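Local coordinates for Lmo0812 protein (Listeria monocytogenes serovar 1/2a, PDB 4YF1) that is thought to be an HD-domain pyrophosphohydrolase, probably able to remove the 3'-diphosphate of guanosine-3',5'-bis(diphosphate), at residues A[104-109]-A[116-121]; A[120-125]-A[178-183]. All blocks are in the same frame, centred on the assembly; numbering follows the deposited sequence.

Interaction 1: A[104-109]-A[116-121]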
loop_
_atom_site.group_PDB
_atom_site.type_symbol
_atom_site.label_atom_id
_atom_site.label_comp_id
_atom_site.label_asym_id
_atom_site.label_seq_id
_atom_site.Cartn_x
_atom_site.Cartn_y
_atom_site.Cartn_z
ATOM N N GLU A 104 14.229 20.487 -5.185
ATOM C CA GLU A 104 13.507 21.644 -4.664
ATOM C C GLU A 104 12.395 21.180 -3.697
ATOM O O GLU A 104 12.168 21.805 -2.650
ATOM C CB GLU A 104 12.895 22.525 -5.800
ATOM C CG GLU A 104 12.015 23.702 -5.285
ATOM C CD GLU A 104 11.281 24.503 -6.379
ATOM O OE1 GLU A 104 11.341 24.136 -7.581
ATOM O OE2 GLU A 104 10.661 25.530 -6.039
ATOM N N GLN A 105 11.702 20.103 -4.070
ATOM C CA GLN A 105 10.619 19.578 -3.240
ATOM C C GLN A 105 11.132 19.000 -1.891
ATOM O O GLN A 105 10.484 19.225 -0.823
ATOM C CB GLN A 105 9.803 18.574 -4.038
ATOM C CG GLN A 105 8.691 17.889 -3.297
ATOM C CD GLN A 105 7.542 18.801 -3.013
ATOM O OE1 GLN A 105 7.490 19.953 -3.451
ATOM N NE2 GLN A 105 6.583 18.264 -2.303
ATOM N N VAL A 106 12.279 18.316 -1.909
ATOM C CA VAL A 106 12.845 17.790 -0.675
ATOM C C VAL A 106 13.355 18.937 0.180
ATOM O O VAL A 106 13.340 18.835 1.419
ATOM C CB VAL A 106 13.892 16.679 -0.879
ATOM C CG1 VAL A 106 15.284 17.265 -1.036
ATOM C CG2 VAL A 106 13.894 15.684 0.293
ATOM N N ARG A 107 13.679 20.075 -0.438
ATOM C CA ARG A 107 14.105 21.221 0.368
ATOM C C ARG A 107 12.928 21.911 1.071
ATOM O O ARG A 107 13.015 22.231 2.246
ATOM C CB ARG A 107 14.801 22.251 -0.489
ATOM C CG ARG A 107 15.274 23.493 0.240
ATOM C CD ARG A 107 15.749 24.581 -0.717
ATOM N NE ARG A 107 16.800 24.086 -1.582
ATOM C CZ ARG A 107 16.820 24.064 -2.911
ATOM N NH1 ARG A 107 17.887 23.543 -3.492
ATOM N NH2 ARG A 107 15.874 24.623 -3.676
ATOM N N THR A 108 11.875 22.181 0.306
ATOM C CA THR A 108 10.755 23.020 0.749
ATOM C C THR A 108 9.522 22.283 1.222
ATOM O O THR A 108 8.637 22.923 1.813
ATOM C CB THR A 108 10.286 23.940 -0.404
ATOM O OG1 THR A 108 9.854 23.121 -1.515
ATOM C CG2 THR A 108 11.421 24.847 -0.861
ATOM N N GLY A 109 9.430 20.975 0.992
ATOM C CA GLY A 109 8.205 20.253 1.412
ATOM C C GLY A 109 8.071 20.172 2.915
ATOM O O GLY A 109 8.991 20.555 3.636
ATOM N N LEU A 116 8.767 11.003 2.196
ATOM C CA LEU A 116 8.394 10.168 1.062
ATOM C C LEU A 116 9.524 10.086 0.044
ATOM O O LEU A 116 9.827 8.998 -0.514
ATOM C CB LEU A 116 7.177 10.747 0.393
ATOM C CG LEU A 116 5.922 10.479 1.224
ATOM C CD1 LEU A 116 4.858 11.488 0.799
ATOM C CD2 LEU A 116 5.461 9.045 1.019
ATOM N N ILE A 117 10.143 11.229 -0.182
ATOM C CA ILE A 117 11.269 11.294 -1.140
ATOM C C ILE A 117 12.485 10.562 -0.581
ATOM O O ILE A 117 13.108 9.778 -1.308
ATOM C CB ILE A 117 11.654 12.746 -1.474
ATOM C CG1 ILE A 117 10.520 13.424 -2.244
ATOM C CG2 ILE A 117 12.962 12.775 -2.310
ATOM C CD1 ILE A 117 10.648 14.927 -2.439
ATOM N N VAL A 118 12.880 10.850 0.657
ATOM C CA VAL A 118 14.091 10.210 1.199
ATOM C C VAL A 118 13.931 8.677 1.331
ATOM O O VAL A 118 14.848 7.937 0.964
ATOM C CB VAL A 118 14.562 10.855 2.492
ATOM C CG1 VAL A 118 15.787 10.191 3.036
ATOM C CG2 VAL A 118 14.795 12.352 2.333
ATOM N N ALA A 119 12.767 8.205 1.778
ATOM C CA ALA A 119 12.524 6.771 1.897
ATOM C C ALA A 119 12.645 6.066 0.545
ATOM O O ALA A 119 13.223 4.983 0.440
ATOM C CB ALA A 119 11.170 6.501 2.516
ATOM N N ASP A 120 12.085 6.689 -0.479
ATOM C CA ASP A 120 12.166 6.162 -1.835
ATOM C C ASP A 120 13.647 6.063 -2.268
ATOM O O ASP A 120 14.075 5.037 -2.791
ATOM C CB ASP A 120 11.420 7.092 -2.784
ATOM C CG ASP A 120 11.577 6.683 -4.266
ATOM O OD1 ASP A 120 11.226 5.541 -4.609
ATOM O OD2 ASP A 120 12.008 7.519 -5.070
ATOM N N LYS A 121 14.415 7.117 -2.028
ATOM C CA LYS A 121 15.869 7.110 -2.414
ATOM C C LYS A 121 16.696 6.158 -1.604
ATOM O O LYS A 121 17.665 5.603 -2.089
ATOM C CB LYS A 121 16.489 8.496 -2.297
ATOM C CG LYS A 121 16.346 9.293 -3.552
ATOM C CD LYS A 121 14.920 9.553 -3.889
ATOM C CE LYS A 121 14.737 9.496 -5.381
ATOM N NZ LYS A 121 13.398 10.087 -5.685
#

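Interaction 2: A[120-125]-A[178-183]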
loop_
_atom_site.group_PDB
_atom_site.type_symbol
_atom_site.label_atom_id
_atom_site.label_comp_id
_atom_site.label_asym_id
_atom_site.label_seq_id
_atom_site.Cartn_x
_atom_site.Cartn_y
_atom_site.Cartn_z
ATOM N N ASP A 120 12.085 6.689 -0.479
ATOM C CA ASP A 120 12.166 6.162 -1.835
ATOM C C ASP A 120 13.647 6.063 -2.268
ATOM O O ASP A 120 14.075 5.037 -2.791
ATOM C CB ASP A 120 11.420 7.092 -2.784
ATOM C CG ASP A 120 11.577 6.683 -4.266
ATOM O OD1 ASP A 120 11.226 5.541 -4.609
ATOM O OD2 ASP A 120 12.008 7.519 -5.070
ATOM N N LYS A 121 14.415 7.117 -2.028
ATOM C CA LYS A 121 15.869 7.110 -2.414
ATOM C C LYS A 121 16.696 6.158 -1.604
ATOM O O LYS A 121 17.665 5.603 -2.089
ATOM C CB LYS A 121 16.489 8.496 -2.297
ATOM C CG LYS A 121 16.346 9.293 -3.552
ATOM C CD LYS A 121 14.920 9.553 -3.889
ATOM C CE LYS A 121 14.737 9.496 -5.381
ATOM N NZ LYS A 121 13.398 10.087 -5.685
ATOM N N LEU A 122 16.348 6.035 -0.334
ATOM C CA LEU A 122 17.054 5.115 0.552
ATOM C C LEU A 122 16.937 3.675 0.091
ATOM O O LEU A 122 17.949 2.981 0.001
ATOM C CB LEU A 122 16.548 5.265 2.013
ATOM C CG LEU A 122 17.131 4.312 3.063
ATOM C CD1 LEU A 122 18.642 4.283 3.113
ATOM C CD2 LEU A 122 16.576 4.614 4.466
ATOM N N ASP A 123 15.729 3.210 -0.217
ATOM C CA ASP A 123 15.603 1.838 -0.675
ATOM C C ASP A 123 16.373 1.646 -2.005
ATOM O O ASP A 123 16.985 0.598 -2.197
ATOM C CB ASP A 123 14.161 1.411 -0.858
ATOM C CG ASP A 123 14.044 -0.058 -1.232
ATOM O OD1 ASP A 123 14.432 -0.943 -0.419
ATOM O OD2 ASP A 123 13.550 -0.337 -2.330
ATOM N N ASN A 124 16.300 2.636 -2.903
ATOM C CA ASN A 124 17.042 2.578 -4.196
ATOM C C ASN A 124 18.550 2.442 -3.970
ATOM O O ASN A 124 19.172 1.557 -4.544
ATOM C CB ASN A 124 16.778 3.832 -5.051
ATOM C CG ASN A 124 15.372 3.890 -5.631
ATOM O OD1 ASN A 124 14.611 2.914 -5.593
ATOM N ND2 ASN A 124 15.020 5.054 -6.200
ATOM N N LEU A 125 19.144 3.329 -3.168
ATOM C CA LEU A 125 20.595 3.253 -2.882
ATOM C C LEU A 125 21.007 1.997 -2.118
ATOM O O LEU A 125 22.133 1.487 -2.301
ATOM C CB LEU A 125 21.161 4.479 -2.186
ATOM C CG LEU A 125 21.256 5.771 -2.956
ATOM C CD1 LEU A 125 22.210 6.661 -2.189
ATOM C CD2 LEU A 125 21.765 5.550 -4.381
ATOM N N ALA A 178 22.065 9.432 4.255
ATOM C CA ALA A 178 23.305 10.234 4.196
ATOM C C ALA A 178 24.566 9.344 4.143
ATOM O O ALA A 178 25.458 9.602 3.316
ATOM C CB ALA A 178 23.395 11.202 5.348
ATOM N N ARG A 179 24.633 8.314 5.006
ATOM C CA ARG A 179 25.767 7.391 5.031
ATOM C C ARG A 179 25.921 6.653 3.699
ATOM O O ARG A 179 27.036 6.487 3.215
ATOM C CB ARG A 179 25.685 6.388 6.195
ATOM C CG ARG A 179 25.864 6.999 7.578
ATOM C CD ARG A 179 26.050 5.931 8.666
ATOM N NE ARG A 179 25.012 4.889 8.663
ATOM C CZ ARG A 179 23.850 4.940 9.321
ATOM N NH1 ARG A 179 23.509 5.996 10.055
ATOM N NH2 ARG A 179 23.002 3.925 9.225
ATOM N N LEU A 180 24.804 6.201 3.120
ATOM C CA LEU A 180 24.855 5.547 1.818
ATOM C C LEU A 180 25.382 6.463 0.714
ATOM O O LEU A 180 26.173 6.014 -0.146
ATOM C CB LEU A 180 23.503 4.981 1.386
ATOM C CG LEU A 180 23.187 3.576 1.819
ATOM C CD1 LEU A 180 21.735 3.260 1.585
ATOM C CD2 LEU A 180 24.065 2.597 1.060
ATOM N N VAL A 181 24.936 7.726 0.700
ATOM C CA VAL A 181 25.416 8.677 -0.322
ATOM C C VAL A 181 26.923 8.886 -0.193
ATOM O O VAL A 181 27.651 8.878 -1.215
ATOM C CB VAL A 181 24.626 9.999 -0.274
ATOM C CG1 VAL A 181 25.233 11.070 -1.180
ATOM C CG2 VAL A 181 23.184 9.728 -0.671
ATOM N N LYS A 182 27.388 9.051 1.041
ATOM C CA LYS A 182 28.818 9.232 1.330
ATOM C C LYS A 182 29.639 8.004 0.916
ATOM O O LYS A 182 30.750 8.141 0.373
ATOM C CB LYS A 182 29.021 9.535 2.816
ATOM C CG LYS A 182 30.446 9.903 3.208
ATOM C CD LYS A 182 30.508 10.391 4.648
ATOM C CE LYS A 182 31.912 10.817 5.042
ATOM N NZ LYS A 182 31.976 11.235 6.472
ATOM N N TRP A 183 29.081 6.814 1.137
ATOM C CA TRP A 183 29.759 5.554 0.780
ATOM C C TRP A 183 29.840 5.354 -0.736
ATOM O O TRP A 183 30.901 5.036 -1.272
ATOM C CB TRP A 183 29.044 4.335 1.383
ATOM C CG TRP A 183 29.873 3.042 1.285
ATOM C CD1 TRP A 183 30.766 2.575 2.209
ATOM C CD2 TRP A 183 29.867 2.078 0.215
ATOM N NE1 TRP A 183 31.320 1.391 1.781
ATOM C CE2 TRP A 183 30.786 1.061 0.563
ATOM C CE3 TRP A 183 29.186 1.983 -1.007
ATOM C CZ2 TRP A 183 31.049 -0.045 -0.276
ATOM C CZ3 TRP A 183 29.434 0.870 -1.840
ATOM C CH2 TRP A 183 30.362 -0.123 -1.467
#

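Interaction 1: A[104-109]-A[116-121]
I117 and V106 face each other where the short segments 104-108 and 116-121 of two consecutive helices run at 127° between their N-to-C directions. The end of the isoleucine does most of the touching. CG1 stands anti to the carbonyl carbon (chi1 -67°) and the chain then runs on extended, which carries CD1 across to the other helix. There I117 CD1 lies 3.7 Å from Q105 CG, the two side chains crossing at nearly a right angle, and 4.0 Å from V106 CB. The valine meets its partners through one branch: V106 CG2 is 4.0 Å from I117 CG2 and equally far from V118 CG2. V118, set almost perpendicular to V106, also touches F173, F174 and Y177 of helix 172-184. On the 104-109 side, E104 O accepts both T108 N and T108 OG1 from opposite faces of its plane, the hydroxyl at 2.9 Å. One turn beyond the apolar patch, K121 NZ makes a salt bridge with D120 OD2 at 3.0 Å, nearly along the C-O axis. D120 OD1 and OD2 are also hydrogen-bonded by H35 and H87, respectively. With H35, H59 and D60, D120 is consistent with the H...HD...D pattern of all-helical HD-domain proteins; no metal is bound to these side chains here.

Interaction 2: A[120-125]-A[178-183]
L180 reaches from helix 172-184 to two leucines of helix 111-132 and makes its closest approach through one methyl. L180 CD1 comes within 3.6 Å of L122 CD1, the two side chains meeting at about a right angle, and is 4.0 Å from L125 CB. Its other methyl, CD2, is 4.0 Å from L125 O, resting by the backbone of the facing helix. The second tight point is made by L125 in return: with CG anti to the carbonyl carbon (chi1 -70°), its CD1 is delivered to V181 CG2 at 3.6 Å. The leucines thus reach past one another, L180 to the backbone of L125 and L125 to the residue after L180. The CA atoms of L125 and L180, 6.7 Å apart, form the nearest backbone pair, while the axes of the short segments approach to 10.0 Å and cross at 43°.

On the packed side, L125 also touches Y177 and N154, L122 meets F173 and I42, and V181 lies against N154, Q155 and K158 of helix 147-160. Toward the outside the character changes. L180 itself is partly exposed, resting on T126 and K129, and R179, K182 and W183 of the same segment are exposed, the indole of W183 making a cation-pi contact with K129. On helix 111-132, D123 points away from the contact and bonds H35 and N38, so the polar side of this helix serves another neighbour.

The side-chain contacts between the two segments are all apolar. Close methyl pairs, with no polar bond to set direction, imply that shape and burial hold helix 172-184 here, while D123 pairs with H35 and N38 instead.

In the fold
Helix 111-132 is common to both contacts and illustrates how one helix can serve several neighbours. Interaction 1 joins it to the helix just before it in sequence, its centre about 6 Å from the centre of the chain; interaction 2 joins it to helix 172-184, distant in sequence, about 10 Å from that centre. Both are largely buried and apolar, yet the segments of the first run nearer antiparallel (127°) and those of the second nearer parallel (43°), with closer methyl contacts and a charged outer margin. D120 and K121 belong to both ranges but take no part in either apolar contact; the centres of the two contacts are about 13 Å apart.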